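Local coordinates for putative type VI secretion protein (Escherichia coli, PDB 6SKI) that probably hydrolyses phospholipids as a toxic effector of the type VI secretion system, delivered while bound to the VgrG spike, at residues Leu372-Val386 with Gln398-Met410. Residues are numbered along the deposited sequence; the frame is centred on the assembly and turned at random.
Sequences LPHGKLTTKIRSIGV and QKQVGAAVFFERM
Leu-372 lays its CD2 methyl over one face of the Phe-407 ring, 4.0 Å from the centroid, in a CH-pi contact at one end of a long, twisted antiparallel beta ribbon. Strands 376-386 and 398-409 form it, and strand 328-341 pairs with the far edge of 398-409 to complete a three-stranded antiparallel sheet. Phe-407 has CG anti to its backbone N (chi1 -176°), which carries the ring back toward the turn before strand 376-386. Gly-375 has no side chain, so the ring lies directly against its CA, with CE1 of Phe-407 3.6 Å from CA of Gly-375. On the same face the branched Leu-377 slants across Val-405, CD1 to CG1 3.7 Å, while Thr-379 and Ile-381 meet helix 350-362.

The other face is more polar. Lys-380 sets its aliphatic CG 3.5 Å from CB of Phe-406, then bends at chi2 toward Glu-408. That carboxylate faces two lysines, with NZ of Lys-376 and NZ of Lys-380 each 4.1 Å from OE1 of Glu-408, beyond salt-bridge range but probably favourable. Paired backbone bonds join the strands from Lys-376 and Glu-408 to Ile-384 and Gln-400; that from Arg-382 N to Gly-402 O is nearly straight (N-H...O 172°). Ile-384 packs CG1 3.7 Å from the aliphatic CB of Gln-400, its CG2 methyl over one guanidinium face of Arg-382, offset toward the rim. Arg-382 runs out extended toward helix 72-85, where NE makes a salt bridge to Glu-84, and its NH1 lies 3.9 Å from OE1 of Gln-400, guanidinium and amide planes 64° apart.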
ATOM      1  N   LEU A 372      18.832   8.836 -17.371  1.00 50.90           N
ATOM      2  CA  LEU A 372      19.342  10.100 -17.880  1.00 50.90           C
ATOM      3  C   LEU A 372      19.396  10.156 -19.404  1.00 50.90           C
ATOM      4  O   LEU A 372      19.154  11.227 -19.973  1.00 50.90           O
ATOM      5  CB  LEU A 372      20.729  10.370 -17.299  1.00 50.90           C
ATOM      6  CG  LEU A 372      20.745  10.612 -15.792  1.00 50.90           C
ATOM      7  CD1 LEU A 372      22.121  11.053 -15.343  1.00 50.90           C
ATOM      8  CD2 LEU A 372      19.691  11.625 -15.388  1.00 50.90           C
ATOM      9  N   PRO A 373      19.723   9.067 -20.112  1.00 50.15           N
ATOM     10  CA  PRO A 373      19.747   9.142 -21.580  1.00 50.15           C
ATOM     11  C   PRO A 373      18.396   9.424 -22.214  1.00 50.15           C
ATOM     12  O   PRO A 373      18.345   9.637 -23.431  1.00 50.15           O
ATOM     13  CB  PRO A 373      20.260   7.757 -21.979  1.00 50.15           C
ATOM     14  CG  PRO A 373      21.146   7.405 -20.859  1.00 50.15           C
ATOM     15  CD  PRO A 373      20.324   7.793 -19.673  1.00 50.15           C
ATOM     16  N   HIS A 374      17.311   9.438 -21.445  1.00 50.09           N
ATOM     17  CA  HIS A 374      15.978   9.652 -21.988  1.00 50.09           C
ATOM     18  C   HIS A 374      15.445  11.040 -21.669  1.00 50.09           C
ATOM     19  O   HIS A 374      14.275  11.328 -21.937  1.00 50.09           O
ATOM     20  CB  HIS A 374      15.031   8.572 -21.469  1.00 50.09           C
ATOM     21  CG  HIS A 374      15.461   7.187 -21.831  1.00 50.09           C
ATOM     22  ND1 HIS A 374      15.361   6.687 -23.110  1.00 50.09           N
ATOM     23  CD2 HIS A 374      16.013   6.203 -21.085  1.00 50.09           C
ATOM     24  CE1 HIS A 374      15.832   5.455 -23.136  1.00 50.09           C
ATOM     25  NE2 HIS A 374      16.228   5.133 -21.918  1.00 50.09           N
ATOM     26  N   GLY A 375      16.286  11.908 -21.115  1.00 52.02           N
ATOM     27  CA  GLY A 375      15.962  13.294 -20.862  1.00 52.02           C
ATOM     28  C   GLY A 375      17.239  14.095 -20.966  1.00 52.02           C
ATOM     29  O   GLY A 375      18.317  13.545 -21.198  1.00 52.02           O
ATOM     30  N   LYS A 376      17.117  15.407 -20.806  1.00 53.93           N
ATOM     31  CA  LYS A 376      18.265  16.299 -20.878  1.00 53.93           C
ATOM     32  C   LYS A 376      18.693  16.686 -19.466  1.00 53.93           C
ATOM     33  O   LYS A 376      17.871  17.135 -18.658  1.00 53.93           O
ATOM     34  CB  LYS A 376      17.954  17.529 -21.732  1.00 53.93           C
ATOM     35  CG  LYS A 376      16.831  18.416 -21.228  1.00 53.93           C
ATOM     36  CD  LYS A 376      16.721  19.688 -22.052  1.00 53.93           C
ATOM     37  CE  LYS A 376      18.074  20.358 -22.221  1.00 53.93           C
ATOM     38  NZ  LYS A 376      17.990  21.835 -22.064  1.00 53.93           N
ATOM     39  N   LEU A 377      19.970  16.467 -19.167  1.00 54.06           N
ATOM     40  CA  LEU A 377      20.568  16.824 -17.887  1.00 54.06           C
ATOM     41  C   LEU A 377      21.439  18.058 -18.082  1.00 54.06           C
ATOM     42  O   LEU A 377      22.362  18.048 -18.903  1.00 54.06           O
ATOM     43  CB  LEU A 377      21.389  15.663 -17.329  1.00 54.06           C
ATOM     44  CG  LEU A 377      21.856  15.791 -15.883  1.00 54.06           C
ATOM     45  CD1 LEU A 377      20.670  15.778 -14.946  1.00 54.06           C
ATOM     46  CD2 LEU A 377      22.821  14.677 -15.540  1.00 54.06           C
ATOM     47  N   THR A 378      21.149  19.112 -17.327  1.00 55.16           N
ATOM     48  CA  THR A 378      21.796  20.401 -17.504  1.00 55.16           C
ATOM     49  C   THR A 378      22.102  20.964 -16.123  1.00 55.16           C
ATOM     50  O   THR A 378      21.591  20.477 -15.118  1.00 55.16           O
ATOM     51  CB  THR A 378      20.891  21.346 -18.313  1.00 55.16           C
ATOM     52  OG1 THR A 378      20.508  20.700 -19.532  1.00 55.16           O
ATOM     53  CG2 THR A 378      21.606  22.637 -18.676  1.00 55.16           C
ATOM     54  N   THR A 379      22.975  21.964 -16.067  1.00 56.97           N
ATOM     55  CA  THR A 379      23.104  22.811 -14.890  1.00 56.97           C
ATOM     56  C   THR A 379      22.387  24.121 -15.178  1.00 56.97           C
ATOM     57  O   THR A 379      22.723  24.819 -16.140  1.00 56.97           O
ATOM     58  CB  THR A 379      24.562  23.073 -14.518  1.00 56.97           C
ATOM     59  OG1 THR A 379      25.045  24.195 -15.264  1.00 56.97           O
ATOM     60  CG2 THR A 379      25.420  21.869 -14.805  1.00 56.97           C
ATOM     61  N   LYS A 380      21.403  24.443 -14.351  1.00 56.13           N
ATOM     62  CA  LYS A 380      20.592  25.635 -14.524  1.00 56.13           C
ATOM     63  C   LYS A 380      21.067  26.715 -13.567  1.00 56.13           C
ATOM     64  O   LYS A 380      21.314  26.445 -12.383  1.00 56.13           O
ATOM     65  CB  LYS A 380      19.114  25.327 -14.298  1.00 56.13           C
ATOM     66  CG  LYS A 380      18.518  24.456 -15.379  1.00 56.13           C
ATOM     67  CD  LYS A 380      17.662  25.255 -16.330  1.00 56.13           C
ATOM     68  CE  LYS A 380      17.150  24.388 -17.458  1.00 56.13           C
ATOM     69  NZ  LYS A 380      17.269  25.067 -18.774  1.00 56.13           N
ATOM     70  N   ILE A 381      21.199  27.930 -14.093  1.00 59.05           N
ATOM     71  CA  ILE A 381      21.709  29.081 -13.362  1.00 59.05           C
ATOM     72  C   ILE A 381      20.590  30.101 -13.221  1.00 59.05           C
ATOM     73  O   ILE A 381      19.880  30.396 -14.188  1.00 59.05           O
ATOM     74  CB  ILE A 381      22.920  29.709 -14.069  1.00 59.05           C
ATOM     75  CG1 ILE A 381      23.954  28.644 -14.420  1.00 59.05           C
ATOM     76  CG2 ILE A 381      23.548  30.775 -13.194  1.00 59.05           C
ATOM     77  CD1 ILE A 381      25.115  29.186 -15.208  1.00 59.05           C
ATOM     78  N   ARG A 382      20.435  30.631 -12.015  1.00 59.58           N
ATOM     79  CA  ARG A 382      19.552  31.745 -11.721  1.00 59.58           C
ATOM     80  C   ARG A 382      20.411  32.918 -11.277  1.00 59.58           C
ATOM     81  O   ARG A 382      21.325  32.744 -10.472  1.00 59.58           O
ATOM     82  CB  ARG A 382      18.560  31.370 -10.622  1.00 59.58           C
ATOM     83  CG  ARG A 382      17.475  32.384 -10.370  1.00 59.58           C
ATOM     84  CD  ARG A 382      16.386  31.776  -9.518  1.00 59.58           C
ATOM     85  NE  ARG A 382      15.537  32.783  -8.895  1.00 59.58           N
ATOM     86  CZ  ARG A 382      15.716  33.243  -7.664  1.00 59.58           C
ATOM     87  NH1 ARG A 382      16.719  32.790  -6.928  1.00 59.58           N
ATOM     88  NH2 ARG A 382      14.895  34.157  -7.168  1.00 59.58           N
ATOM     89  N   SER A 383      20.141  34.100 -11.816  1.00 64.01           N
ATOM     90  CA  SER A 383      20.821  35.314 -11.386  1.00 64.01           C
ATOM     91  C   SER A 383      19.782  36.394 -11.137  1.00 64.01           C
ATOM     92  O   SER A 383      19.045  36.771 -12.053  1.00 64.01           O
ATOM     93  CB  SER A 383      21.840  35.775 -12.427  1.00 64.01           C
ATOM     94  OG  SER A 383      21.296  35.713 -13.733  1.00 64.01           O
ATOM     95  N   ILE A 384      19.719  36.883  -9.903  1.00 65.07           N
ATOM     96  CA  ILE A 384      18.865  38.013  -9.568  1.00 65.07           C
ATOM     97  C   ILE A 384      19.737  39.121  -8.993  1.00 65.07           C
ATOM     98  O   ILE A 384      20.896  38.912  -8.647  1.00 65.07           O
ATOM     99  CB  ILE A 384      17.737  37.633  -8.591  1.00 65.07           C
ATOM    100  CG1 ILE A 384      18.306  36.989  -7.330  1.00 65.07           C
ATOM    101  CG2 ILE A 384      16.747  36.703  -9.259  1.00 65.07           C
ATOM    102  CD1 ILE A 384      17.363  37.037  -6.156  1.00 65.07           C
ATOM    103  N   GLY A 385      19.164  40.318  -8.907  1.00 67.88           N
ATOM    104  CA  GLY A 385      19.865  41.423  -8.287  1.00 67.88           C
ATOM    105  C   GLY A 385      19.696  41.418  -6.781  1.00 67.88           C
ATOM    106  O   GLY A 385      18.683  40.974  -6.245  1.00 67.88           O
ATOM    107  N   VAL A 386      20.710  41.921  -6.083  1.00 69.48           N
ATOM    108  CA  VAL A 386      20.707  41.978  -4.628  1.00 69.48           C
ATOM    109  C   VAL A 386      20.686  43.443  -4.226  1.00 69.48           C
ATOM    110  O   VAL A 386      21.596  44.202  -4.583  1.00 69.48           O
ATOM    111  CB  VAL A 386      21.920  41.256  -4.022  1.00 69.48           C
ATOM    112  CG1 VAL A 386      22.215  41.784  -2.630  1.00 69.48           C
ATOM    113  CG2 VAL A 386      21.680  39.760  -3.986  1.00 69.48           C
ATOM    114  N   GLN A 398      25.562  44.050  -6.844  1.00 69.01           N
ATOM    115  CA  GLN A 398      25.652  42.666  -6.410  1.00 69.01           C
ATOM    116  C   GLN A 398      24.506  41.841  -6.980  1.00 69.01           C
ATOM    117  O   GLN A 398      23.390  42.331  -7.174  1.00 69.01           O
ATOM    118  CB  GLN A 398      25.654  42.566  -4.882  1.00 69.01           C
ATOM    119  CG  GLN A 398      26.959  43.009  -4.250  1.00 69.01           C
ATOM    120  CD  GLN A 398      27.294  42.234  -2.998  1.00 69.01           C
ATOM    121  OE1 GLN A 398      26.468  42.100  -2.097  1.00 69.01           O
ATOM    122  NE2 GLN A 398      28.513  41.713  -2.935  1.00 69.01           N
ATOM    123  N   LYS A 399      24.792  40.564  -7.209  1.00 67.33           N
ATOM    124  CA  LYS A 399      23.820  39.627  -7.745  1.00 67.33           C
ATOM    125  C   LYS A 399      23.834  38.368  -6.895  1.00 67.33           C
ATOM    126  O   LYS A 399      24.880  37.962  -6.386  1.00 67.33           O
ATOM    127  CB  LYS A 399      24.130  39.266  -9.206  1.00 67.33           C
ATOM    128  CG  LYS A 399      25.295  38.298  -9.358  1.00 67.33           C
ATOM    129  CD  LYS A 399      26.062  38.488 -10.649  1.00 67.33           C
ATOM    130  CE  LYS A 399      25.157  38.443 -11.858  1.00 67.33           C
ATOM    131  NZ  LYS A 399      25.951  38.383 -13.114  1.00 67.33           N
ATOM    132  N   GLN A 400      22.672  37.756  -6.737  1.00 64.89           N
ATOM    133  CA  GLN A 400      22.584  36.418  -6.177  1.00 64.89           C
ATOM    134  C   GLN A 400      22.568  35.433  -7.335  1.00 64.89           C
ATOM    135  O   GLN A 400      21.675  35.487  -8.189  1.00 64.89           O
ATOM    136  CB  GLN A 400      21.343  36.244  -5.305  1.00 64.89           C
ATOM    137  CG  GLN A 400      21.419  35.018  -4.409  1.00 64.89           C
ATOM    138  CD  GLN A 400      20.077  34.605  -3.859  1.00 64.89           C
ATOM    139  OE1 GLN A 400      19.049  34.766  -4.514  1.00 64.89           O
ATOM    140  NE2 GLN A 400      20.075  34.063  -2.649  1.00 64.89           N
ATOM    141  N   VAL A 401      23.566  34.557  -7.371  1.00 63.01           N
ATOM    142  CA  VAL A 401      23.694  33.522  -8.385  1.00 63.01           C
ATOM    143  C   VAL A 401      23.447  32.184  -7.706  1.00 63.01           C
ATOM    144  O   VAL A 401      24.128  31.834  -6.735  1.00 63.01           O
ATOM    145  CB  VAL A 401      25.073  33.550  -9.057  1.00 63.01           C
ATOM    146  CG1 VAL A 401      25.339  32.238  -9.769  1.00 63.01           C
ATOM    147  CG2 VAL A 401      25.162  34.707 -10.025  1.00 63.01           C
ATOM    148  N   GLY A 402      22.462  31.458  -8.200  1.00 59.18           N
ATOM    149  CA  GLY A 402      22.185  30.107  -7.746  1.00 59.18           C
ATOM    150  C   GLY A 402      22.372  29.134  -8.889  1.00 59.18           C
ATOM    151  O   GLY A 402      22.119  29.465 -10.044  1.00 59.18           O
ATOM    152  N   ALA A 403      22.838  27.941  -8.562  1.00 57.58           N
ATOM    153  CA  ALA A 403      23.033  26.895  -9.550  1.00 57.58           C
ATOM    154  C   ALA A 403      22.454  25.594  -9.027  1.00 57.58           C
ATOM    155  O   ALA A 403      22.492  25.323  -7.820  1.00 57.58           O
ATOM    156  CB  ALA A 403      24.511  26.714  -9.891  1.00 57.58           C
ATOM    157  N   ALA A 404      21.885  24.811  -9.939  1.00 54.65           N
ATOM    158  CA  ALA A 404      21.402  23.478  -9.607  1.00 54.65           C
ATOM    159  C   ALA A 404      21.552  22.576 -10.822  1.00 54.65           C
ATOM    160  O   ALA A 404      21.853  23.032 -11.923  1.00 54.65           O
ATOM    161  CB  ALA A 404      19.948  23.509  -9.135  1.00 54.65           C
ATOM    162  N   VAL A 405      21.367  21.280 -10.608  1.00 52.90           N
ATOM    163  CA  VAL A 405      21.334  20.312 -11.699  1.00 52.90           C
ATOM    164  C   VAL A 405      19.881  19.980 -12.006  1.00 52.90           C
ATOM    165  O   VAL A 405      19.138  19.533 -11.127  1.00 52.90           O
ATOM    166  CB  VAL A 405      22.128  19.047 -11.351  1.00 52.90           C
ATOM    167  CG1 VAL A 405      22.182  18.121 -12.545  1.00 52.90           C
ATOM    168  CG2 VAL A 405      23.516  19.418 -10.912  1.00 52.90           C
ATOM    169  N   PHE A 406      19.476  20.197 -13.251  1.00 52.00           N
ATOM    170  CA  PHE A 406      18.107  19.992 -13.691  1.00 52.00           C
ATOM    171  C   PHE A 406      18.031  18.831 -14.672  1.00 52.00           C
ATOM    172  O   PHE A 406      18.870  18.701 -15.569  1.00 52.00           O
ATOM    173  CB  PHE A 406      17.557  21.254 -14.352  1.00 52.00           C
ATOM    174  CG  PHE A 406      16.088  21.452 -14.148  1.00 52.00           C
ATOM    175  CD1 PHE A 406      15.575  21.669 -12.884  1.00 52.00           C
ATOM    176  CD2 PHE A 406      15.221  21.425 -15.218  1.00 52.00           C
ATOM    177  CE1 PHE A 406      14.227  21.856 -12.694  1.00 52.00           C
ATOM    178  CE2 PHE A 406      13.871  21.605 -15.033  1.00 52.00           C
ATOM    179  CZ  PHE A 406      13.376  21.824 -13.769  1.00 52.00           C
ATOM    180  N   PHE A 407      17.024  17.990 -14.489  1.00 50.48           N
ATOM    181  CA  PHE A 407      16.698  16.916 -15.411  1.00 50.48           C
ATOM    182  C   PHE A 407      15.330  17.197 -16.009  1.00 50.48           C
ATOM    183  O   PHE A 407      14.363  17.420 -15.273  1.00 50.48           O
ATOM    184  CB  PHE A 407      16.701  15.565 -14.699  1.00 50.48           C
ATOM    185  CG  PHE A 407      16.472  14.400 -15.610  1.00 50.48           C
ATOM    186  CD1 PHE A 407      17.343  14.135 -16.647  1.00 50.48           C
ATOM    187  CD2 PHE A 407      15.384  13.569 -15.429  1.00 50.48           C
ATOM    188  CE1 PHE A 407      17.133  13.067 -17.481  1.00 50.48           C
ATOM    189  CE2 PHE A 407      15.172  12.500 -16.263  1.00 50.48           C
ATOM    190  CZ  PHE A 407      16.049  12.249 -17.289  1.00 50.48           C
ATOM    191  N   GLU A 408      15.254  17.204 -17.338  1.00 53.18           N
ATOM    192  CA  GLU A 408      14.005  17.431 -18.049  1.00 53.18           C
ATOM    193  C   GLU A 408      13.694  16.215 -18.904  1.00 53.18           C
ATOM    194  O   GLU A 408      14.452  15.887 -19.821  1.00 53.18           O
ATOM    195  CB  GLU A 408      14.081  18.684 -18.923  1.00 53.18           C
ATOM    196  CG  GLU A 408      14.172  19.981 -18.154  1.00 53.18           C
ATOM    197  CD  GLU A 408      15.192  20.935 -18.743  1.00 53.18           C
ATOM    198  OE1 GLU A 408      14.793  21.828 -19.521  1.00 53.18           O
ATOM    199  OE2 GLU A 408      16.393  20.792 -18.430  1.00 53.18           O
ATOM    200  N   ARG A 409      12.580  15.560 -18.610  1.00 49.64           N
ATOM    201  CA  ARG A 409      12.076  14.461 -19.416  1.00 49.64           C
ATOM    202  C   ARG A 409      10.576  14.639 -19.556  1.00 49.64           C
ATOM    203  O   ARG A 409       9.905  15.026 -18.599  1.00 49.64           O
ATOM    204  CB  ARG A 409      12.399  13.101 -18.793  1.00 49.64           C
ATOM    205  CG  ARG A 409      12.055  11.933 -19.690  1.00 49.64           C
ATOM    206  CD  ARG A 409      12.678  10.648 -19.195  1.00 49.64           C
ATOM    207  NE  ARG A 409      12.536  10.497 -17.755  1.00 49.64           N
ATOM    208  CZ  ARG A 409      12.543   9.328 -17.130  1.00 49.64           C
ATOM    209  NH1 ARG A 409      12.685   8.208 -17.821  1.00 49.64           N
ATOM    210  NH2 ARG A 409      12.406   9.280 -15.815  1.00 49.64           N
ATOM    211  N   MET A 410      10.051  14.377 -20.743  1.00 52.40           N
ATOM    212  CA  MET A 410       8.654  14.649 -21.035  1.00 52.40           C
ATOM    213  C   MET A 410       7.945  13.369 -21.445  1.00 52.40           C
ATOM    214  O   MET A 410       8.507  12.540 -22.167  1.00 52.40           O
ATOM    215  CB  MET A 410       8.519  15.699 -22.137  1.00 52.40           C
ATOM    216  CG  MET A 410       8.741  17.125 -21.662  1.00 52.40           C
ATOM    217  SD  MET A 410       7.225  17.937 -21.137  1.00 52.40           S
ATOM    218  CE  MET A 410       6.089  17.348 -22.385  1.00 52.40           C
TER